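Local coordinates for amino acid adenylation domain-containing protein (Bacillus stratosphericus LAMA 585, PDB 6ULY) that selects an alpha-keto acid and probably activates it with ATP as an acyl adenylate, acting as the adenylation domain of a nonribosomal peptide synthetase module, at residues A[226-231]-A[336-341]; A[297-302]-A[328-333]; A[201-206]-A[385-390]; A[219-224]-A[241-246]. All coordinates share one frame; numbering follows the deposited sequence.

Interaction 1 (A[226-231]-A[336-341]); sequences GIVMFH and ISSAVV. With QA7 (5'-O-{(S)-hydroxy[(4-methyl-2-oxopentanoyl)oxy]phosphoryl}adenosine), chain C.
Met229 lies against Ser338 and Ala339, and different atoms along its side chain meet different partners. At the base, Met229 CB sits 3.6 Å from Ser338 OG. Further out, Met229 SD rests 3.8 Å from Ala339 CB. CG is anti to the backbone N (chi1 -176°), and the chain stays extended as far as SD. It bends at the last torsion (chi3 65°), and this brings CE close to the methyl C03 of the keto acyl adenylate. Met229 SD is 3.8 Å from the same C03 atom. Ala339 CB takes the other methyl of the branch, with C01 of the ligand 3.7 Å away. The thioether and the alanine methyl therefore touch each other and the isopropyl end of the acyl group.

This is the acyl pocket of an adenylation domain of the AMP-binding family. Helix 224-237, which has a wider pi-type turn from Gly226 to His231, forms one wall. The start of strand 338-342 forms another. The axes of 226-231 and 338-341 approach to 7.7 Å, at 57° between their directions. A G1 beta bulge sets Ser337 and Ser338 together across from Met333 of the neighbouring strand. Ser338 meets the acyl chain with its backbone as well as its side chain: Ser338 CA is 3.3 Å from the ligand keto oxygen O31, and Ser338 CB is 3.8 Å from C03. Val228 meets the bulge one residue earlier on the helix. Its CG1 lies 3.9 Å from Ser338 OG, and its side chain also packs on Val196, Asn199 and Val200 of helix 193-207. Ser337 OG is hydrogen-bonded to Thr416 O.

Interaction 2 (A[297-302]-A[328-333]); sequences CMINGA and RPAFGM. With QA7 (5'-O-{(S)-hydroxy[(4-methyl-2-oxopentanoyl)oxy]phosphoryl}adenosine), chain C.
Arg328 O is held by two groups of the neighbouring strand. Asn300 N donates a nearly straight hydrogen bond of 2.9 Å to it, and Ile299 CA adds a CA-H...O contact at 3.3 Å. Asn300 O is held in the same way, by the hydrogen bond from Ala330 N at 2.9 Å and by the CA-H of Pro329. One step earlier, Arg328 N donates to Met298 O at 2.9 Å. The pairs are parallel, Ile299 with Arg328 and Asn300 with Pro329. They belong to the beta-alpha-beta unit of strand 297-301, helix 307-317 and strand 327-333.

Beside this ladder, Cys297 CB stands over the centre of one guanidinium face, 3.7 Å from Arg328 CZ. The Arg328 chain is extended from CG to NE, and NH1 is hydrogen-bonded to Asn207. Ile299 CG2 meets Ala330 CB at 3.8 Å on the same side of the sheet.

Toward its C-terminal end, strand 327-333 borders the ligand. Phe331 presents its ring edge to the ribose. Ala330 O accepts from the adenine amino group N24 of the adenylate at 2.7 Å. A main-chain carbonyl thus marks the amino group of the base, consistent with selection of adenine.

Interaction 3 (A[201-206]-A[385-390]); sequences KGTVAA and KPIPGI
Ile387 reaches across to the helix at Gly202 and touches it with CB, CG2 and CD1. CB comes first, 3.8 Å from Gly202 O. CG2 leaves CB and ends 3.9 Å from Ala206 CB, one turn further along the helix. CG1 takes the crowded position between the backbone N and the carbonyl carbon (chi1 60°). CD1 then continues anti to CA (chi2 175°). At this tip, Ile387 CD1 lies 4.0 Å from Thr203 N and is also close to Gly202 C, so it rests on a peptide unit of the helix. Thr203 OG1 is 4.2 Å from CD1, and the two side chains cross obliquely. That hydroxyl is hydrogen-bonded to Asn199 O, one turn back in the helix.

Pro388 extends the apolar surface. Its CD meets Gly202 O at 3.6 Å, and its CG meets Ala205 CB at 4.1 Å. Gly202 O also accepts the helix bond from Ala206 N at 3.0 Å. No hydrogen bond joins the two segments. With no side chain at Gly202, the helix backbone itself is the surface that Ile387 and Pro388 touch.

The loop has its own support. Ile387 begins a type II beta turn that closes at Ile390, with Gly389 at its third position. The backbone of Ile387 is bonded to Val340 of strand 338-342, and Phe342 of that strand touches both Ile387 and Thr203. Helix 193-207 packs on the turn that follows edge strand 385-386, beside strand 338-342, at one edge of the large mixed sheet in the AMP-binding fold.

Interaction 4 (A[219-224]-A[241-246]); sequences MPLDHI and QIRART. With QA7 (5'-O-{(S)-hydroxy[(4-methyl-2-oxopentanoyl)oxy]phosphoryl}adenosine), chain C; SO4 (sulfate ion), chain D.
The guanidinium of Arg243 has Leu221 over one face and Met219 O at its edge. Leu221 CG stands over the centre of the group, 3.7 Å from Arg243 CZ, with CD2 nearer NH1. The edge is used end-on: NH2 and NH1 of Arg243 both donate to Met219 O, at 2.7 Å (149°) and 3.0 Å (135°). The carbonyl oxygen lies almost in the guanidinium plane. Two donors on one acceptor fix the rotation of the group. Bends at chi2 (-66°) and chi3 fold the Arg243 chain on its way to Met219 O. Asn78 and Asp217 give weak further contacts.

A second flat group, the His223 ring, points its edge at the adenylate, with CE1 3.3 Å from the acyl oxygen O30 of the ligand. Its ND1 caps Gly225 N at the start of helix 224-237, and its ring meets Trp269 edge-to-face.

Thr246 crosses Pro220 at about a right angle. Its OG1 touches Pro220 CD at 3.6 Å and is hydrogen-bonded to Trp218 O. Arg245 NE and NH2 are hydrogen-bonded to a sulfate ion, which probably came from the crystallisation liquor.

The segment 219-224 is the first loop of a beta-alpha-beta crossover. It leads from strand 214-217 into helix 224-237, which returns to the parallel neighbour, strand 240-243. Helix 78-91 packs on Leu221, and Thr246 opens helix 246-251.

Overall arrangement
From the N terminus, segment 201-206 opens the widest loop, which interaction 3 closes only at 385-390. The other three contacts lie inside it. Segments 219-224 and 226-231 follow. Interaction 4 closes first, at 241-246, after interaction 1 has opened, so these two cross. Interaction 2 then opens at 297-302 and closes at 328-333, nested inside interaction 1, which closes just after it at 336-341. All four reach the same mixed sheet. Interactions 1, 2 and 4 meet round the adenylate. Interaction 3 joins helix 193-207 to the turn after edge strand 385-386, while interaction 4 lies about 22 Å away, centre to centre, near strand 240-243.

Interaction 1 (A[226-231]-A[336-341])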
# COMPACT_ATOMS: atom_id res chain seq x y z
N GLY A 226 -22.62 -8.83 4.71
CA GLY A 226 -23.18 -9.82 5.60
C GLY A 226 -23.73 -9.21 6.87
O GLY A 226 -24.82 -9.57 7.34
N ILE A 227 -23.00 -8.26 7.45
CA ILE A 227 -23.41 -7.71 8.74
C ILE A 227 -24.47 -6.63 8.56
O ILE A 227 -25.48 -6.62 9.27
CB ILE A 227 -22.18 -7.20 9.52
CG1 ILE A 227 -22.61 -6.60 10.87
CG2 ILE A 227 -21.38 -6.17 8.71
CD1 ILE A 227 -23.34 -7.59 11.78
N VAL A 228 -24.29 -5.74 7.59
CA VAL A 228 -25.20 -4.61 7.43
C VAL A 228 -26.27 -4.92 6.39
O VAL A 228 -27.46 -4.95 6.71
CB VAL A 228 -24.45 -3.32 7.04
CG1 VAL A 228 -25.43 -2.15 6.90
CG2 VAL A 228 -23.38 -3.00 8.07
N MET A 229 -25.85 -5.16 5.15
CA MET A 229 -26.82 -5.25 4.06
C MET A 229 -27.87 -6.33 4.32
O MET A 229 -29.00 -6.23 3.82
CB MET A 229 -26.12 -5.52 2.73
CG MET A 229 -27.06 -5.53 1.54
SD MET A 229 -26.22 -5.74 -0.04
CE MET A 229 -25.56 -7.40 0.13
N PHE A 230 -27.53 -7.35 5.11
CA PHE A 230 -28.47 -8.44 5.39
C PHE A 230 -28.77 -8.54 6.87
O PHE A 230 -29.90 -8.24 7.28
CB PHE A 230 -27.93 -9.75 4.81
CG PHE A 230 -28.47 -10.05 3.45
CD1 PHE A 230 -29.33 -11.12 3.24
CD2 PHE A 230 -28.17 -9.23 2.37
CE1 PHE A 230 -29.85 -11.38 1.99
CE2 PHE A 230 -28.69 -9.48 1.12
CZ PHE A 230 -29.53 -10.56 0.93
N HIS A 231 -27.81 -8.92 7.71
CA HIS A 231 -28.14 -9.19 9.11
C HIS A 231 -28.85 -8.00 9.75
O HIS A 231 -29.95 -8.15 10.29
CB HIS A 231 -26.87 -9.55 9.89
CG HIS A 231 -27.11 -9.76 11.35
ND1 HIS A 231 -28.04 -10.66 11.83
CD2 HIS A 231 -26.55 -9.18 12.44
CE1 HIS A 231 -28.04 -10.63 13.15
NE2 HIS A 231 -27.14 -9.74 13.54
N ILE A 336 -18.75 2.83 3.53
CA ILE A 336 -20.03 3.50 3.35
C ILE A 336 -21.16 2.56 3.77
O ILE A 336 -22.30 2.68 3.30
CB ILE A 336 -20.20 3.98 1.90
CG1 ILE A 336 -20.10 2.81 0.92
CG2 ILE A 336 -19.14 5.03 1.55
CD1 ILE A 336 -20.19 3.21 -0.53
N SER A 337 -20.85 1.61 4.67
CA SER A 337 -21.84 0.76 5.33
C SER A 337 -22.53 -0.22 4.38
O SER A 337 -23.69 -0.56 4.58
CB SER A 337 -22.89 1.60 6.06
OG SER A 337 -22.30 2.40 7.06
N SER A 338 -21.80 -0.68 3.36
CA SER A 338 -22.26 -1.71 2.42
C SER A 338 -22.87 -1.04 1.19
O SER A 338 -22.35 -0.03 0.71
CB SER A 338 -23.22 -2.71 3.09
OG SER A 338 -24.58 -2.30 3.10
N ALA A 339 -23.96 -1.60 0.66
CA ALA A 339 -24.42 -1.19 -0.66
C ALA A 339 -25.04 0.20 -0.62
O ALA A 339 -25.70 0.58 0.34
CB ALA A 339 -25.44 -2.19 -1.20
N VAL A 340 -24.81 0.97 -1.69
CA VAL A 340 -25.41 2.29 -1.86
C VAL A 340 -26.09 2.44 -3.20
O VAL A 340 -26.73 3.47 -3.44
CB VAL A 340 -24.36 3.40 -1.66
CG1 VAL A 340 -23.84 3.39 -0.22
CG2 VAL A 340 -23.21 3.25 -2.65
N VAL A 341 -25.99 1.45 -4.09
CA VAL A 341 -26.71 1.44 -5.36
C VAL A 341 -27.28 0.04 -5.57
O VAL A 341 -26.64 -0.96 -5.23
CB VAL A 341 -25.81 1.83 -6.55
CG1 VAL A 341 -25.47 3.31 -6.50
CG2 VAL A 341 -24.54 0.99 -6.57
C01 QA7 C . -22.89 -4.68 -2.30
C02 QA7 C . -21.95 -5.16 -1.25
C03 QA7 C . -22.52 -4.91 0.11
C04 QA7 C . -20.64 -4.53 -1.59
C05 QA7 C . -19.79 -4.02 -0.47
C06 QA7 C . -18.36 -4.44 -0.39
C10 QA7 C . -15.61 -2.70 -1.61
C11 QA7 C . -15.06 -2.72 -2.86
C12 QA7 C . -15.54 -1.45 -3.68
C13 QA7 C . -15.50 -1.81 -4.84
C14 QA7 C . -15.75 -3.44 -4.86
C16 QA7 C . -18.09 -3.79 -4.59
C18 QA7 C . -18.75 -4.00 -6.61
C19 QA7 C . -19.40 -4.17 -7.82
C21 QA7 C . -17.48 -3.90 -8.91
C23 QA7 C . -17.44 -3.78 -6.63
N15 QA7 C . -17.05 -3.67 -5.35
N17 QA7 C . -19.14 -3.99 -5.33
N20 QA7 C . -18.74 -4.11 -8.93
N22 QA7 C . -16.82 -3.74 -7.82
N24 QA7 C . -20.79 -4.39 -7.83
O07 QA7 C . -17.51 -3.93 0.53
O09 QA7 C . -15.20 -3.77 -0.83
O25 QA7 C . -15.62 -3.84 -3.68
O26 QA7 C . -14.23 -1.67 -5.51
O27 QA7 C . -14.78 -0.17 -3.43
O28 QA7 C . -15.61 -5.23 1.18
O29 QA7 C . -15.46 -3.02 1.41
O30 QA7 C . -17.99 -5.21 -1.12
O31 QA7 C . -20.23 -3.29 0.28
P08 QA7 C . -15.92 -4.01 0.54

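Interaction 2 (A[297-302]-A[328-333])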
# COMPACT_ATOMS: atom_id res chain seq x y z
N CYS A 297 -35.34 -11.58 -4.59
CA CYS A 297 -34.23 -10.63 -4.52
C CYS A 297 -32.92 -11.41 -4.35
O CYS A 297 -32.62 -11.89 -3.26
CB CYS A 297 -34.44 -9.65 -3.37
SG CYS A 297 -33.02 -8.59 -3.01
N MET A 298 -32.15 -11.51 -5.43
CA MET A 298 -30.81 -12.10 -5.39
C MET A 298 -29.82 -10.98 -5.67
O MET A 298 -29.50 -10.68 -6.82
CB MET A 298 -30.66 -13.23 -6.39
CG MET A 298 -31.67 -14.35 -6.23
SD MET A 298 -31.13 -15.84 -7.08
CE MET A 298 -29.94 -16.47 -5.89
N ILE A 299 -29.32 -10.35 -4.60
CA ILE A 299 -28.38 -9.25 -4.76
C ILE A 299 -27.03 -9.81 -5.20
O ILE A 299 -26.52 -10.78 -4.63
CB ILE A 299 -28.26 -8.45 -3.46
CG1 ILE A 299 -29.54 -7.64 -3.24
CG2 ILE A 299 -27.04 -7.54 -3.51
CD1 ILE A 299 -29.73 -7.17 -1.81
N ASN A 300 -26.45 -9.20 -6.23
CA ASN A 300 -25.16 -9.58 -6.77
C ASN A 300 -24.22 -8.38 -6.63
O ASN A 300 -24.37 -7.39 -7.35
CB ASN A 300 -25.29 -10.01 -8.24
CG ASN A 300 -23.99 -10.50 -8.83
OD1 ASN A 300 -22.92 -10.27 -8.28
ND2 ASN A 300 -24.07 -11.17 -9.97
N GLY A 301 -23.28 -8.47 -5.70
CA GLY A 301 -22.37 -7.36 -5.46
C GLY A 301 -21.15 -7.78 -4.67
O GLY A 301 -21.10 -8.87 -4.10
N ALA A 302 -20.18 -6.86 -4.64
CA ALA A 302 -18.88 -6.99 -3.97
C ALA A 302 -17.75 -7.07 -4.99
O ALA A 302 -16.59 -6.84 -4.66
CB ALA A 302 -18.82 -8.19 -3.03
N ARG A 328 -30.32 -8.57 -8.57
CA ARG A 328 -30.16 -7.13 -8.39
C ARG A 328 -28.68 -6.79 -8.22
O ARG A 328 -28.13 -6.95 -7.11
CB ARG A 328 -30.97 -6.65 -7.19
CG ARG A 328 -32.45 -6.95 -7.33
CD ARG A 328 -33.27 -6.31 -6.23
NE ARG A 328 -34.62 -6.86 -6.19
CZ ARG A 328 -35.51 -6.62 -5.24
NH1 ARG A 328 -35.21 -5.82 -4.22
NH2 ARG A 328 -36.71 -7.18 -5.30
N PRO A 329 -28.00 -6.36 -9.27
CA PRO A 329 -26.62 -5.88 -9.09
C PRO A 329 -26.57 -4.76 -8.07
O PRO A 329 -27.49 -3.94 -7.96
CB PRO A 329 -26.23 -5.39 -10.49
CG PRO A 329 -27.11 -6.17 -11.42
CD PRO A 329 -28.40 -6.38 -10.69
N ALA A 330 -25.48 -4.73 -7.30
CA ALA A 330 -25.31 -3.72 -6.27
C ALA A 330 -23.83 -3.45 -6.06
O ALA A 330 -22.98 -4.30 -6.34
CB ALA A 330 -25.96 -4.14 -4.95
N PHE A 331 -23.52 -2.25 -5.57
CA PHE A 331 -22.16 -1.86 -5.25
C PHE A 331 -22.14 -1.16 -3.90
O PHE A 331 -23.08 -0.45 -3.53
CB PHE A 331 -21.56 -0.93 -6.32
CG PHE A 331 -20.57 0.07 -5.77
CD1 PHE A 331 -19.26 -0.29 -5.53
CD2 PHE A 331 -20.97 1.37 -5.49
CE1 PHE A 331 -18.36 0.62 -5.02
CE2 PHE A 331 -20.07 2.28 -4.98
CZ PHE A 331 -18.77 1.91 -4.74
N GLY A 332 -21.05 -1.35 -3.17
CA GLY A 332 -20.87 -0.65 -1.91
C GLY A 332 -19.47 -0.88 -1.39
O GLY A 332 -18.64 -1.53 -2.03
N MET A 333 -19.22 -0.32 -0.21
CA MET A 333 -17.93 -0.46 0.44
C MET A 333 -18.15 -0.49 1.94
O MET A 333 -19.13 0.06 2.45
CB MET A 333 -16.97 0.70 0.10
CG MET A 333 -16.91 1.07 -1.38
SD MET A 333 -15.85 2.51 -1.69
CE MET A 333 -14.26 1.88 -1.13
C01 QA7 C . -22.89 -4.68 -2.30
C02 QA7 C . -21.95 -5.16 -1.25
C03 QA7 C . -22.52 -4.91 0.11
C04 QA7 C . -20.64 -4.53 -1.59
C05 QA7 C . -19.79 -4.02 -0.47
C06 QA7 C . -18.36 -4.44 -0.39
C10 QA7 C . -15.61 -2.70 -1.61
C11 QA7 C . -15.06 -2.72 -2.86
C12 QA7 C . -15.54 -1.45 -3.68
C13 QA7 C . -15.50 -1.81 -4.84
C14 QA7 C . -15.75 -3.44 -4.86
C16 QA7 C . -18.09 -3.79 -4.59
C18 QA7 C . -18.75 -4.00 -6.61
C19 QA7 C . -19.40 -4.17 -7.82
C21 QA7 C . -17.48 -3.90 -8.91
C23 QA7 C . -17.44 -3.78 -6.63
N15 QA7 C . -17.05 -3.67 -5.35
N17 QA7 C . -19.14 -3.99 -5.33
N20 QA7 C . -18.74 -4.11 -8.93
N22 QA7 C . -16.82 -3.74 -7.82
N24 QA7 C . -20.79 -4.39 -7.83
O07 QA7 C . -17.51 -3.93 0.53
O09 QA7 C . -15.20 -3.77 -0.83
O25 QA7 C . -15.62 -3.84 -3.68
O26 QA7 C . -14.23 -1.67 -5.51
O27 QA7 C . -14.78 -0.17 -3.43
O28 QA7 C . -15.61 -5.23 1.18
O29 QA7 C . -15.46 -3.02 1.41
O30 QA7 C . -17.99 -5.21 -1.12
O31 QA7 C . -20.23 -3.29 0.28
P08 QA7 C . -15.92 -4.01 0.54

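Interaction 3 (A[201-206]-A[385-390])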
# COMPACT_ATOMS: atom_id res chain seq x y z
N LYS A 201 -31.69 1.93 6.48
CA LYS A 201 -32.95 2.57 6.12
C LYS A 201 -33.00 2.90 4.64
O LYS A 201 -34.04 2.73 3.99
CB LYS A 201 -33.16 3.82 6.97
CG LYS A 201 -33.31 3.51 8.45
CD LYS A 201 -33.35 4.76 9.31
CE LYS A 201 -33.57 4.39 10.77
NZ LYS A 201 -33.53 5.57 11.66
N GLY A 202 -31.89 3.37 4.07
CA GLY A 202 -31.85 3.58 2.64
C GLY A 202 -32.02 2.29 1.87
O GLY A 202 -32.75 2.24 0.87
N THR A 203 -31.36 1.22 2.32
CA THR A 203 -31.47 -0.07 1.64
C THR A 203 -32.89 -0.62 1.71
O THR A 203 -33.41 -1.14 0.72
CB THR A 203 -30.47 -1.06 2.25
OG1 THR A 203 -29.13 -0.66 1.91
CG2 THR A 203 -30.73 -2.48 1.74
N VAL A 204 -33.53 -0.51 2.88
CA VAL A 204 -34.90 -1.00 3.02
C VAL A 204 -35.84 -0.26 2.08
O VAL A 204 -36.72 -0.87 1.46
CB VAL A 204 -35.35 -0.88 4.49
CG1 VAL A 204 -36.85 -1.13 4.61
CG2 VAL A 204 -34.57 -1.85 5.36
N ALA A 205 -35.68 1.06 1.97
CA ALA A 205 -36.59 1.85 1.14
C ALA A 205 -36.39 1.56 -0.34
O ALA A 205 -37.37 1.48 -1.09
CB ALA A 205 -36.39 3.34 1.42
N ALA A 206 -35.14 1.41 -0.78
CA ALA A 206 -34.89 1.18 -2.20
C ALA A 206 -35.37 -0.21 -2.63
O ALA A 206 -35.91 -0.37 -3.73
CB ALA A 206 -33.40 1.34 -2.51
N LYS A 385 -29.50 3.21 -9.39
CA LYS A 385 -29.55 4.53 -8.79
C LYS A 385 -29.11 4.47 -7.33
O LYS A 385 -29.24 3.43 -6.67
CB LYS A 385 -30.96 5.10 -8.86
CG LYS A 385 -31.45 5.39 -10.26
CD LYS A 385 -32.62 6.35 -10.26
CE LYS A 385 -33.05 6.71 -11.67
NZ LYS A 385 -33.47 5.50 -12.45
N PRO A 386 -28.60 5.58 -6.80
CA PRO A 386 -28.25 5.60 -5.37
C PRO A 386 -29.47 5.37 -4.51
O PRO A 386 -30.59 5.74 -4.87
CB PRO A 386 -27.68 7.01 -5.17
CG PRO A 386 -27.40 7.54 -6.53
CD PRO A 386 -28.35 6.87 -7.45
N ILE A 387 -29.26 4.77 -3.35
CA ILE A 387 -30.33 4.60 -2.38
C ILE A 387 -30.66 5.98 -1.82
O ILE A 387 -29.85 6.91 -1.96
CB ILE A 387 -29.94 3.62 -1.26
CG1 ILE A 387 -28.70 4.11 -0.51
CG2 ILE A 387 -29.71 2.23 -1.84
CD1 ILE A 387 -28.34 3.24 0.70
N PRO A 388 -31.83 6.17 -1.20
CA PRO A 388 -32.12 7.46 -0.57
C PRO A 388 -31.01 7.89 0.36
O PRO A 388 -30.43 7.09 1.09
CB PRO A 388 -33.42 7.19 0.19
CG PRO A 388 -34.08 6.09 -0.57
CD PRO A 388 -32.97 5.24 -1.14
N GLY A 389 -30.70 9.19 0.32
CA GLY A 389 -29.70 9.79 1.17
C GLY A 389 -28.32 9.88 0.56
O GLY A 389 -27.49 10.66 1.05
N ILE A 390 -28.04 9.12 -0.49
CA ILE A 390 -26.71 9.03 -1.08
C ILE A 390 -26.66 9.90 -2.33
O ILE A 390 -27.60 9.92 -3.13
CB ILE A 390 -26.35 7.57 -1.42
CG1 ILE A 390 -26.27 6.72 -0.15
CG2 ILE A 390 -25.05 7.52 -2.20
CD1 ILE A 390 -25.03 6.94 0.68

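Interaction 4 (A[219-224]-A[241-246])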
# COMPACT_ATOMS: atom_id res chain seq x y z
N MET A 219 -22.75 -15.72 3.21
CA MET A 219 -21.55 -14.91 3.17
C MET A 219 -21.09 -14.56 4.58
O MET A 219 -21.91 -14.48 5.51
CB MET A 219 -21.80 -13.64 2.36
CG MET A 219 -21.74 -13.85 0.86
SD MET A 219 -20.06 -14.20 0.30
CE MET A 219 -19.27 -12.61 0.54
N PRO A 220 -19.79 -14.36 4.79
CA PRO A 220 -19.29 -14.08 6.14
C PRO A 220 -19.93 -12.84 6.75
O PRO A 220 -20.10 -11.81 6.10
CB PRO A 220 -17.78 -13.87 5.92
CG PRO A 220 -17.48 -14.50 4.62
CD PRO A 220 -18.71 -14.35 3.78
N LEU A 221 -20.25 -12.94 8.04
CA LEU A 221 -20.73 -11.80 8.81
C LEU A 221 -19.65 -10.75 9.02
O LEU A 221 -19.96 -9.64 9.47
CB LEU A 221 -21.26 -12.26 10.16
CG LEU A 221 -22.60 -12.99 10.15
CD1 LEU A 221 -22.91 -13.53 11.54
CD2 LEU A 221 -23.72 -12.08 9.67
N ASP A 222 -18.38 -11.07 8.74
CA ASP A 222 -17.31 -10.09 8.76
C ASP A 222 -17.22 -9.29 7.47
O ASP A 222 -16.44 -8.33 7.40
CB ASP A 222 -15.97 -10.78 9.03
CG ASP A 222 -15.64 -11.84 8.01
OD1 ASP A 222 -15.06 -11.49 6.95
OD2 ASP A 222 -15.97 -13.02 8.25
N HIS A 223 -17.98 -9.67 6.45
CA HIS A 223 -18.15 -8.86 5.25
C HIS A 223 -19.28 -7.86 5.49
O HIS A 223 -20.31 -8.20 6.07
CB HIS A 223 -18.47 -9.75 4.04
CG HIS A 223 -18.37 -9.05 2.72
ND1 HIS A 223 -19.03 -7.87 2.44
CD2 HIS A 223 -17.69 -9.38 1.59
CE1 HIS A 223 -18.75 -7.50 1.20
NE2 HIS A 223 -17.95 -8.40 0.66
N ILE A 224 -19.07 -6.62 5.03
CA ILE A 224 -20.00 -5.55 5.34
C ILE A 224 -21.40 -5.87 4.82
O ILE A 224 -22.40 -5.54 5.45
CB ILE A 224 -19.48 -4.20 4.78
CG1 ILE A 224 -20.24 -3.03 5.40
CG2 ILE A 224 -19.57 -4.16 3.26
CD1 ILE A 224 -19.79 -2.69 6.81
N GLN A 241 -34.53 -14.54 9.07
CA GLN A 241 -33.25 -14.65 8.39
C GLN A 241 -32.59 -15.98 8.73
O GLN A 241 -32.54 -16.38 9.90
CB GLN A 241 -32.32 -13.47 8.74
CG GLN A 241 -31.95 -13.35 10.21
CD GLN A 241 -31.00 -12.18 10.48
OE1 GLN A 241 -29.83 -12.21 10.10
NE2 GLN A 241 -31.51 -11.14 11.14
N ILE A 242 -32.09 -16.66 7.70
CA ILE A 242 -31.42 -17.95 7.84
C ILE A 242 -29.94 -17.75 7.55
O ILE A 242 -29.57 -17.20 6.51
CB ILE A 242 -32.03 -19.01 6.91
CG1 ILE A 242 -33.45 -19.35 7.36
CG2 ILE A 242 -31.18 -20.27 6.87
CD1 ILE A 242 -34.53 -18.71 6.52
N ARG A 243 -29.09 -18.21 8.47
CA ARG A 243 -27.65 -18.10 8.35
C ARG A 243 -27.05 -19.47 8.07
O ARG A 243 -27.38 -20.45 8.74
CB ARG A 243 -27.05 -17.52 9.64
CG ARG A 243 -27.21 -16.00 9.78
CD ARG A 243 -26.42 -15.23 8.73
NE ARG A 243 -25.09 -15.79 8.50
CZ ARG A 243 -24.18 -15.27 7.68
NH1 ARG A 243 -24.44 -14.15 7.00
NH2 ARG A 243 -23.00 -15.86 7.54
N ALA A 244 -26.20 -19.54 7.05
CA ALA A 244 -25.42 -20.72 6.74
C ALA A 244 -23.94 -20.40 6.84
O ALA A 244 -23.52 -19.24 6.75
CB ALA A 244 -25.75 -21.26 5.34
N ARG A 245 -23.14 -21.45 7.03
CA ARG A 245 -21.69 -21.28 7.09
C ARG A 245 -21.12 -21.12 5.69
O ARG A 245 -21.51 -21.83 4.76
CB ARG A 245 -21.04 -22.46 7.79
CG ARG A 245 -21.40 -22.57 9.26
CD ARG A 245 -20.22 -23.06 10.10
NE ARG A 245 -20.58 -23.24 11.50
CZ ARG A 245 -19.72 -23.59 12.46
NH1 ARG A 245 -18.44 -23.80 12.16
NH2 ARG A 245 -20.14 -23.74 13.71
N THR A 246 -20.21 -20.16 5.54
CA THR A 246 -19.58 -19.92 4.25
C THR A 246 -18.88 -21.17 3.74
O THR A 246 -18.96 -21.51 2.55
CB THR A 246 -18.58 -18.77 4.36
OG1 THR A 246 -19.20 -17.67 5.04
CG2 THR A 246 -18.11 -18.33 2.98
C01 QA7 C . -22.89 -4.68 -2.30
C02 QA7 C . -21.95 -5.16 -1.25
C03 QA7 C . -22.52 -4.91 0.11
C04 QA7 C . -20.64 -4.53 -1.59
C05 QA7 C . -19.79 -4.02 -0.47
C06 QA7 C . -18.36 -4.44 -0.39
C10 QA7 C . -15.61 -2.70 -1.61
C11 QA7 C . -15.06 -2.72 -2.86
C12 QA7 C . -15.54 -1.45 -3.68
C13 QA7 C . -15.50 -1.81 -4.84
C14 QA7 C . -15.75 -3.44 -4.86
C16 QA7 C . -18.09 -3.79 -4.59
C18 QA7 C . -18.75 -4.00 -6.61
C19 QA7 C . -19.40 -4.17 -7.82
C21 QA7 C . -17.48 -3.90 -8.91
C23 QA7 C . -17.44 -3.78 -6.63
N15 QA7 C . -17.05 -3.67 -5.35
N17 QA7 C . -19.14 -3.99 -5.33
N20 QA7 C . -18.74 -4.11 -8.93
N22 QA7 C . -16.82 -3.74 -7.82
N24 QA7 C . -20.79 -4.39 -7.83
O07 QA7 C . -17.51 -3.93 0.53
O09 QA7 C . -15.20 -3.77 -0.83
O25 QA7 C . -15.62 -3.84 -3.68
O26 QA7 C . -14.23 -1.67 -5.51
O27 QA7 C . -14.78 -0.17 -3.43
O28 QA7 C . -15.61 -5.23 1.18
O29 QA7 C . -15.46 -3.02 1.41
O30 QA7 C . -17.99 -5.21 -1.12
O31 QA7 C . -20.23 -3.29 0.28
P08 QA7 C . -15.92 -4.01 0.54
S SO4 D . -23.53 -22.03 13.60
O1 SO4 D . -22.59 -22.28 14.67
O2 SO4 D . -22.86 -21.55 12.43
O3 SO4 D . -24.49 -21.05 14.03
O4 SO4 D . -24.23 -23.23 13.27